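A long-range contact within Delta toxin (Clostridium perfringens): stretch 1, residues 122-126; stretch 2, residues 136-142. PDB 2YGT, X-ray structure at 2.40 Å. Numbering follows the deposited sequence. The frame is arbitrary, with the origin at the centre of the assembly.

Stretch 1 (122-126) VNNTI
Stretch 2 (136-142) TSNKASL

Residues 122-126 of delta toxin form an extended strand, with phi between -110° and -139° and psi between 113° and 160°. The second stretch runs antiparallel to it as a strand at Thr 136 and Ser 137 and then leaves the sheet as a loop. Thr 125 faces Ser 137 as a hydrogen-bonded pair (CA-CA 5.0 Å), and Ile 126 faces Thr 136 as a non-hydrogen-bonded pair (CA-CA 4.7 Å). Backbone N and O of both residues in the first pair are satisfied across the strands: Thr 125 N donates to Ser 137 O at 2.9 Å (157°), and Ser 137 N donates to Thr 125 O at 2.9 Å (160°). Two CA-H...O contacts accompany the ladder: Thr 136 CA to Thr 125 O at 3.3 Å and Asn 124 CA to Ser 137 O at 3.1 Å.

Beyond Ser 137 the ladder stops. Asn 138 turns with phi/psi of -86°/14°, and Asn 123 O lies 2.9 Å from Asn 138 O, where two acceptors cannot bond directly. A water bridges Asn 123 N, from which it accepts at 3.1 Å, and Asn 138 O, 2.6 Å away and within donating distance. The turn is also braced within its own stretch: Ser 137, chi1 t, places OG 2.7 Å from Lys 139 N and accepts its hydrogen bond.

Thr 125 and Ser 137 project from the same face of the sheet, their CB atoms 4.4 Å apart. Thr 125 (chi1 m), the residue most covered by the partner stretch, directs its hydroxyl to the returning loop. Thr 125 OG1 lies 2.7 Å from Ala 140 O and 2.9 Å from Lys 139 O; the single hydroxyl proton has both carbonyls within reach, and the choice is not settled. Asn 123 CB packs against Ala 140 CB at 3.9 Å. Lys 139 is extended (-112°/180°), and its side chain is modelled only to CB. Ser 141 adopts phi/psi of 64°/-159° with chi1 p, and its OG donates a very short 2.3 Å hydrogen bond to Ala 140 O, though this residue is poorly ordered. A cis peptide bond leads into Leu 142.

On the other face, Ile 126 (m, t) meets Thr 136 (p) through a nonpolar contact, CG1 of Ile 126 to CG2 of Thr 136 at 4.1 Å, while Thr 136 OG1 is satisfied elsewhere in the structure. The two stretches together bury 398 Å².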

# COMPACT_ATOMS: atom_id res chain seq x y z
N VAL A 122 4.77 3.12 9.13
CA VAL A 122 5.57 2.08 8.51
C VAL A 122 6.72 2.68 7.71
O VAL A 122 6.52 3.52 6.84
CB VAL A 122 4.71 1.20 7.57
CG1 VAL A 122 5.56 0.08 6.98
CG2 VAL A 122 3.52 0.63 8.32
N ASN A 123 7.94 2.25 8.04
CA ASN A 123 9.12 2.71 7.32
C ASN A 123 9.97 1.54 6.85
O ASN A 123 10.47 0.76 7.65
CB ASN A 123 9.97 3.63 8.21
CG ASN A 123 9.21 4.85 8.68
OD1 ASN A 123 8.51 4.81 9.70
ND2 ASN A 123 9.34 5.95 7.95
N ASN A 124 10.11 1.40 5.53
CA ASN A 124 10.89 0.32 4.95
C ASN A 124 12.02 0.84 4.08
O ASN A 124 11.98 1.98 3.62
CB ASN A 124 9.99 -0.62 4.15
CG ASN A 124 8.90 -1.24 4.99
OD1 ASN A 124 9.03 -1.38 6.21
ND2 ASN A 124 7.80 -1.63 4.35
N THR A 125 13.02 0.01 3.84
CA THR A 125 14.17 0.42 3.06
C THR A 125 14.63 -0.66 2.09
O THR A 125 14.82 -1.81 2.48
CB THR A 125 15.35 0.78 3.97
OG1 THR A 125 14.91 1.72 4.96
CG2 THR A 125 16.49 1.38 3.16
N ILE A 126 14.80 -0.28 0.83
CA ILE A 126 15.34 -1.18 -0.19
C ILE A 126 16.73 -0.70 -0.58
O ILE A 126 16.89 0.37 -1.17
CB ILE A 126 14.44 -1.23 -1.44
CG1 ILE A 126 13.02 -1.67 -1.06
CG2 ILE A 126 15.03 -2.16 -2.49
CD1 ILE A 126 12.06 -1.74 -2.23
N THR A 136 16.51 -5.72 2.14
CA THR A 136 15.23 -5.09 2.46
C THR A 136 14.99 -5.08 3.96
O THR A 136 15.14 -6.09 4.64
CB THR A 136 14.06 -5.80 1.75
OG1 THR A 136 14.23 -7.22 1.83
CG2 THR A 136 13.99 -5.39 0.29
N SER A 137 14.61 -3.91 4.47
CA SER A 137 14.39 -3.74 5.89
C SER A 137 12.99 -3.20 6.17
O SER A 137 12.50 -2.34 5.44
CB SER A 137 15.44 -2.79 6.48
OG SER A 137 15.13 -2.45 7.82
N ASN A 138 12.36 -3.71 7.21
CA ASN A 138 11.12 -3.12 7.71
C ASN A 138 11.46 -1.99 8.68
O ASN A 138 10.60 -1.51 9.42
CB ASN A 138 10.22 -4.17 8.35
CG ASN A 138 9.39 -4.94 7.33
OD1 ASN A 138 9.44 -4.66 6.13
ND2 ASN A 138 8.62 -5.91 7.81
N LYS A 139 12.72 -1.59 8.67
CA LYS A 139 13.19 -0.44 9.43
C LYS A 139 13.58 0.69 8.47
O LYS A 139 13.50 0.52 7.25
CB LYS A 139 14.37 -0.82 10.33
N ALA A 140 14.02 1.81 9.02
CA ALA A 140 14.07 3.06 8.26
C ALA A 140 15.37 3.40 7.52
O ALA A 140 15.31 3.95 6.42
CB ALA A 140 13.66 4.23 9.15
N SER A 141 16.53 3.10 8.10
CA SER A 141 17.81 3.54 7.54
C SER A 141 17.83 5.08 7.60
O SER A 141 17.11 5.65 8.41
CB SER A 141 17.99 2.98 6.12
OG SER A 141 17.27 3.73 5.16
N LEU A 142 18.65 5.79 6.80
CA LEU A 142 19.62 5.24 5.86
C LEU A 142 21.04 5.51 6.35
O LEU A 142 21.72 6.40 5.85
CB LEU A 142 19.42 5.85 4.47
O HOH W 1 8.49 -0.07 9.95